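Cwp19 (Clostridioides difficile, PDB 5OQ3) acts as a glycoside hydrolase through the TIM-barrel domain present here, while the full-length protein may also have N-acetylmuramoyl-L-alanine amidase activity. Local coordinates at residues A[304-309]-A[320-325]; A[38-43]-A[100-105]. All blocks are in the same frame, centred on the assembly; numbering follows the deposited sequence.

Contact 1 of 2, residues A[304-309]-A[320-325]; sequences KLVAWW and LYIGQG
Helix segment 304-309 and strand segment 320-325 run roughly antiparallel, at a slant, with CA of Val306 7.7 Å from CA of Ile322 at one level and Trp309 facing Leu320 at the other. At the Trp309 level, Leu320 CD2 comes from the strand and rests on the helix backbone, 3.5 Å from Trp309 O. The same methyl is 4.1 Å from Trp309 CB. With its CG anti to the backbone N (chi1 173°), Leu320 sends this branch across to the helix. At the other level the touch is lighter: Val306 CG1 meets Ile322 CD1 at 4.3 Å, methyl against methyl. No hydrogen bond joins the segments; the contact is made by apolar groups and one backbone carbonyl.

This packing belongs to the beta-alpha-beta crossover of strand 286-287, helix 302-313 and strand 319-324 in the TIM barrel. Here the outer helix packs back on the strand that follows it. Between Leu320 and Ile322, Tyr321 meets the ring of Tyr286 from the neighbouring strand instead.

Trp309 CB points at the strand, but the indole then leads away, with CG anti to the carbonyl carbon (chi1 -76°). Its NE1 donates a hydrogen bond to Gly248 O, and Pro289 also touches the side chain. Trp308 CZ3 lies over the centre of one face of this indole, 3.4 Å above the plane. Asn350 of helix 343-350 touches both Val306 and Ile322.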
loop_
_atom_site.group_PDB
_atom_site.type_symbol
_atom_site.label_atom_id
_atom_site.label_comp_id
_atom_site.label_asym_id
_atom_site.label_seq_id
_atom_site.Cartn_x
_atom_site.Cartn_y
_atom_site.Cartn_z
ATOM N N LYS A 304 -1.100 22.441 -2.612
ATOM C CA LYS A 304 0.339 22.565 -2.875
ATOM C C LYS A 304 0.921 21.211 -3.221
ATOM O O LYS A 304 1.759 21.082 -4.132
ATOM C CB LYS A 304 1.070 23.150 -1.651
ATOM C CG LYS A 304 0.680 24.601 -1.394
ATOM C CD LYS A 304 1.525 25.220 -0.293
ATOM C CE LYS A 304 1.233 26.702 -0.168
ATOM N NZ LYS A 304 1.802 27.218 1.096
ATOM N N LEU A 305 0.451 20.179 -2.526
ATOM C CA LEU A 305 0.995 18.861 -2.756
ATOM C C LEU A 305 0.602 18.260 -4.094
ATOM O O LEU A 305 1.435 17.573 -4.716
ATOM C CB LEU A 305 0.656 17.955 -1.573
ATOM C CG LEU A 305 1.546 18.233 -0.336
ATOM C CD1 LEU A 305 0.893 17.705 0.937
ATOM C CD2 LEU A 305 2.957 17.676 -0.566
ATOM N N VAL A 306 -0.626 18.464 -4.565
ATOM C CA VAL A 306 -0.961 17.935 -5.891
ATOM C C VAL A 306 -0.026 18.537 -6.952
ATOM O O VAL A 306 0.430 17.831 -7.838
ATOM C CB VAL A 306 -2.453 18.081 -6.272
ATOM C CG1 VAL A 306 -3.343 17.160 -5.467
ATOM C CG2 VAL A 306 -2.943 19.497 -6.229
ATOM N N ALA A 307 0.253 19.819 -6.845
ATOM C CA ALA A 307 1.171 20.487 -7.774
ATOM C C ALA A 307 2.590 19.954 -7.695
ATOM O O ALA A 307 3.256 19.725 -8.709
ATOM C CB ALA A 307 1.149 21.979 -7.556
ATOM N N TRP A 308 3.042 19.756 -6.467
ATOM C CA TRP A 308 4.395 19.269 -6.240
ATOM C C TRP A 308 4.582 17.865 -6.832
ATOM O O TRP A 308 5.568 17.592 -7.538
ATOM C CB TRP A 308 4.743 19.308 -4.724
ATOM C CG TRP A 308 6.196 18.988 -4.497
ATOM C CD1 TRP A 308 7.239 19.885 -4.527
ATOM C CD2 TRP A 308 6.784 17.673 -4.245
ATOM N NE1 TRP A 308 8.416 19.216 -4.299
ATOM C CE2 TRP A 308 8.180 17.873 -4.127
ATOM C CE3 TRP A 308 6.259 16.388 -4.108
ATOM C CZ2 TRP A 308 9.054 16.847 -3.908
ATOM C CZ3 TRP A 308 7.119 15.371 -3.868
ATOM C CH2 TRP A 308 8.515 15.597 -3.775
ATOM N N TRP A 309 3.634 16.978 -6.562
ATOM C CA TRP A 309 3.702 15.623 -7.088
ATOM C C TRP A 309 3.535 15.558 -8.595
ATOM O O TRP A 309 4.231 14.765 -9.263
ATOM C CB TRP A 309 2.689 14.740 -6.367
ATOM C CG TRP A 309 3.123 14.357 -4.978
ATOM C CD1 TRP A 309 2.632 14.803 -3.801
ATOM C CD2 TRP A 309 4.150 13.427 -4.655
ATOM N NE1 TRP A 309 3.319 14.221 -2.761
ATOM C CE2 TRP A 309 4.247 13.362 -3.270
ATOM C CE3 TRP A 309 4.967 12.602 -5.419
ATOM C CZ2 TRP A 309 5.152 12.532 -2.612
ATOM C CZ3 TRP A 309 5.901 11.766 -4.757
ATOM C CH2 TRP A 309 5.960 11.738 -3.373
ATOM N N LEU A 320 0.955 8.849 -12.030
ATOM C CA LEU A 320 0.616 9.459 -10.754
ATOM C C LEU A 320 -0.878 9.354 -10.460
ATOM O O LEU A 320 -1.711 9.890 -11.230
ATOM C CB LEU A 320 1.048 10.926 -10.757
ATOM C CG LEU A 320 0.626 11.780 -9.557
ATOM C CD1 LEU A 320 1.189 11.259 -8.233
ATOM C CD2 LEU A 320 1.087 13.220 -9.808
ATOM N N TYR A 321 -1.207 8.734 -9.318
ATOM C CA TYR A 321 -2.596 8.703 -8.832
ATOM C C TYR A 321 -2.571 9.362 -7.467
ATOM O O TYR A 321 -1.628 9.163 -6.732
ATOM C CB TYR A 321 -3.148 7.258 -8.742
ATOM C CG TYR A 321 -2.925 6.383 -9.953
ATOM C CD1 TYR A 321 -3.240 6.824 -11.227
ATOM C CD2 TYR A 321 -2.389 5.131 -9.828
ATOM C CE1 TYR A 321 -3.045 6.020 -12.336
ATOM C CE2 TYR A 321 -2.209 4.301 -10.941
ATOM C CZ TYR A 321 -2.518 4.771 -12.164
ATOM O OH TYR A 321 -2.320 3.942 -13.238
ATOM N N ILE A 322 -3.617 10.109 -7.106
ATOM C CA ILE A 322 -3.670 10.723 -5.805
ATOM C C ILE A 322 -4.421 9.851 -4.824
ATOM O O ILE A 322 -5.537 9.391 -5.106
ATOM C CB ILE A 322 -4.336 12.106 -5.872
ATOM C CG1 ILE A 322 -3.634 12.990 -6.895
ATOM C CG2 ILE A 322 -4.443 12.725 -4.482
ATOM C CD1 ILE A 322 -2.151 13.202 -6.684
ATOM N N GLY A 323 -3.766 9.589 -3.670
ATOM C CA GLY A 323 -4.453 8.916 -2.589
ATOM C C GLY A 323 -5.371 9.882 -1.869
ATOM O O GLY A 323 -4.924 10.885 -1.295
ATOM N N GLN A 324 -6.668 9.555 -1.851
ATOM C CA GLN A 324 -7.709 10.420 -1.299
ATOM C C GLN A 324 -8.168 9.915 0.050
ATOM O O GLN A 324 -8.645 8.777 0.173
ATOM C CB GLN A 324 -8.930 10.455 -2.259
ATOM C CG GLN A 324 -8.658 10.683 -3.749
ATOM C CD GLN A 324 -8.141 12.057 -4.202
ATOM O OE1 GLN A 324 -7.840 12.214 -5.366
ATOM N NE2 GLN A 324 -8.113 13.065 -3.347
ATOM N N GLY A 325 -8.124 10.798 1.050
ATOM C CA GLY A 325 -8.441 10.439 2.422
ATOM C C GLY A 325 -9.868 10.555 2.874
ATOM O O GLY A 325 -10.180 11.253 3.862
#

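Contact 2 of 2, residues A[38-43]-A[100-105]; sequences LDWPKT and PGYDPL
Trp40 meets Pro104 with the edge of its indole: CH2 lies 4.1 Å from Pro104 CB, close to the ring plane. The two side chains cross at about a right angle. Trp40 chi1 is fully extended (-180°), which swings CG away from the backbone N and carries the six-membered ring to the proline. This is the closer-packed part, with both Trp40 and Pro104 buried. Pro41 CB sits 3.7 Å above the indole plane, over the centre of one face, next to a cis Trp40-Pro41 peptide. Tyr54 meets the indole edge-to-face, and Leu92 packs on Pro104.

The looser part is at Tyr102, which is partly exposed. Its OH is 4.3 Å from Trp40 CZ2, again near the indole plane. Here the two segments barely touch.

The segments belong to the loops after the first and second barrel strands, and 100-105 runs into helix 104-114. Asp103 is the N-cap of that helix: OD1 accepts from Leu105 N at 3.1 Å, with the donor 50° out of the carboxylate plane. Asp103 OD2 binds Tyr182 OH.

Across the contact there is no hydrogen bond, yet Trp40 NE1 binds Gln50 O and Tyr102 OH binds Gln50 OE1. The chemistry thus implies an apolar edge contact whose two polar groups are linked indirectly, through one residue of helix 47-63.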
loop_
_atom_site.group_PDB
_atom_site.type_symbol
_atom_site.label_atom_id
_atom_site.label_comp_id
_atom_site.label_asym_id
_atom_site.label_seq_id
_atom_site.Cartn_x
_atom_site.Cartn_y
_atom_site.Cartn_z
ATOM N N LEU A 38 -10.662 -4.454 8.284
ATOM C CA LEU A 38 -11.142 -3.064 8.137
ATOM C C LEU A 38 -12.259 -2.942 7.088
ATOM O O LEU A 38 -13.349 -2.445 7.376
ATOM C CB LEU A 38 -9.985 -2.128 7.780
ATOM C CG LEU A 38 -10.345 -0.651 7.668
ATOM C CD1 LEU A 38 -10.674 -0.100 9.058
ATOM C CD2 LEU A 38 -9.249 0.171 6.960
ATOM N N ASP A 39 -11.963 -3.370 5.864
ATOM C CA ASP A 39 -12.915 -3.325 4.778
ATOM C C ASP A 39 -13.550 -4.669 4.440
ATOM O O ASP A 39 -14.704 -4.704 4.076
ATOM C CB ASP A 39 -12.262 -2.812 3.494
ATOM C CG ASP A 39 -11.749 -1.378 3.598
ATOM O OD1 ASP A 39 -12.537 -0.476 3.895
ATOM O OD2 ASP A 39 -10.531 -1.140 3.461
ATOM N N TRP A 40 -12.767 -5.748 4.485
ATOM C CA TRP A 40 -13.230 -7.098 4.168
ATOM C C TRP A 40 -12.235 -8.102 4.786
ATOM O O TRP A 40 -11.023 -7.791 4.813
ATOM C CB TRP A 40 -13.272 -7.296 2.642
ATOM C CG TRP A 40 -13.750 -8.655 2.250
ATOM C CD1 TRP A 40 -15.042 -9.086 2.169
ATOM C CD2 TRP A 40 -12.925 -9.803 2.022
ATOM N NE1 TRP A 40 -15.065 -10.408 1.864
ATOM C CE2 TRP A 40 -13.779 -10.877 1.763
ATOM C CE3 TRP A 40 -11.528 -10.013 1.969
ATOM C CZ2 TRP A 40 -13.306 -12.158 1.488
ATOM C CZ3 TRP A 40 -11.063 -11.298 1.697
ATOM C CH2 TRP A 40 -11.948 -12.353 1.491
ATOM N N PRO A 41 -12.671 -9.274 5.249
ATOM C CA PRO A 41 -14.083 -9.655 5.467
ATOM C C PRO A 41 -14.594 -9.173 6.803
ATOM O O PRO A 41 -13.822 -9.093 7.752
ATOM C CB PRO A 41 -14.010 -11.188 5.453
ATOM C CG PRO A 41 -12.674 -11.502 6.023
ATOM C CD PRO A 41 -11.754 -10.383 5.566
ATOM N N LYS A 42 -15.889 -8.856 6.877
ATOM C CA LYS A 42 -16.495 -8.452 8.143
ATOM C C LYS A 42 -16.640 -9.680 9.038
ATOM O O LYS A 42 -16.516 -9.571 10.260
ATOM C CB LYS A 42 -17.861 -7.830 7.866
ATOM C CG LYS A 42 -18.539 -7.153 9.039
ATOM C CD LYS A 42 -20.010 -6.883 8.720
ATOM C CE LYS A 42 -20.414 -5.442 9.011
ATOM N NZ LYS A 42 -20.237 -5.056 10.437
ATOM N N THR A 43 -16.925 -10.836 8.431
ATOM C CA THR A 43 -17.197 -12.080 9.169
ATOM C C THR A 43 -16.015 -13.049 9.047
ATOM O O THR A 43 -15.454 -13.189 7.960
ATOM C CB THR A 43 -18.457 -12.770 8.589
ATOM O OG1 THR A 43 -19.558 -11.845 8.595
ATOM C CG2 THR A 43 -18.831 -14.014 9.385
ATOM N N PRO A 100 -8.671 -21.696 5.863
ATOM C CA PRO A 100 -10.072 -21.318 5.956
ATOM C C PRO A 100 -11.026 -22.243 5.182
ATOM O O PRO A 100 -12.227 -22.002 5.165
ATOM C CB PRO A 100 -10.104 -19.908 5.381
ATOM C CG PRO A 100 -8.913 -19.807 4.513
ATOM C CD PRO A 100 -7.926 -20.843 4.920
ATOM N N GLY A 101 -10.493 -23.290 4.547
ATOM C CA GLY A 101 -11.334 -24.263 3.848
ATOM C C GLY A 101 -11.594 -23.904 2.398
ATOM O O GLY A 101 -12.202 -24.682 1.678
ATOM N N TYR A 102 -11.074 -22.754 1.953
ATOM C CA TYR A 102 -11.113 -22.368 0.552
ATOM C C TYR A 102 -10.009 -21.360 0.346
ATOM O O TYR A 102 -9.501 -20.781 1.298
ATOM C CB TYR A 102 -12.468 -21.736 0.207
ATOM C CG TYR A 102 -12.737 -20.344 0.677
ATOM C CD1 TYR A 102 -12.845 -20.055 2.023
ATOM C CD2 TYR A 102 -12.925 -19.300 -0.242
ATOM C CE1 TYR A 102 -13.089 -18.753 2.462
ATOM C CE2 TYR A 102 -13.223 -18.011 0.188
ATOM C CZ TYR A 102 -13.270 -17.732 1.532
ATOM O OH TYR A 102 -13.517 -16.425 1.939
ATOM N N ASP A 103 -9.644 -21.128 -0.905
ATOM C CA ASP A 103 -8.658 -20.104 -1.249
ATOM C C ASP A 103 -9.457 -18.880 -1.685
ATOM O O ASP A 103 -10.105 -18.915 -2.719
ATOM C CB ASP A 103 -7.782 -20.617 -2.376
ATOM C CG ASP A 103 -6.719 -19.590 -2.819
ATOM O OD1 ASP A 103 -6.678 -18.474 -2.290
ATOM O OD2 ASP A 103 -5.896 -19.927 -3.684
ATOM N N PRO A 104 -9.431 -17.781 -0.911
ATOM C CA PRO A 104 -10.243 -16.621 -1.313
ATOM C C PRO A 104 -9.773 -15.933 -2.582
ATOM O O PRO A 104 -10.595 -15.356 -3.294
ATOM C CB PRO A 104 -10.124 -15.641 -0.144
ATOM C CG PRO A 104 -9.461 -16.399 0.943
ATOM C CD PRO A 104 -8.759 -17.567 0.362
ATOM N N LEU A 105 -8.480 -15.992 -2.889
ATOM C CA LEU A 105 -7.966 -15.108 -3.930
ATOM C C LEU A 105 -8.553 -15.304 -5.346
ATOM O O LEU A 105 -8.883 -14.305 -5.994
ATOM C CB LEU A 105 -6.422 -15.079 -3.940
ATOM C CG LEU A 105 -5.764 -14.092 -4.874
ATOM C CD1 LEU A 105 -6.261 -12.671 -4.611
ATOM C CD2 LEU A 105 -4.243 -14.133 -4.773
#

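Both contacts lie in the same barrel domain, on opposite sides of the chain's centre, with centres 31 Å apart and nearest atoms about 11 Å apart. They share no helix or strand. Contact 1 joins an outer helix to the next barrel strand and is wholly buried between them. Contact 2 joins two loops, one at the start of a helix, and is mostly buried but has a partly exposed margin at Tyr102. Contact 1 relies mainly on aliphatic branches and buries 171 Å². Contact 2 relies on an aromatic edge against a proline and buries 74 Å². In both, the indole N-H is held from outside the two segments; in contact 2 one residue of helix 47-63 serves both aromatic side chains.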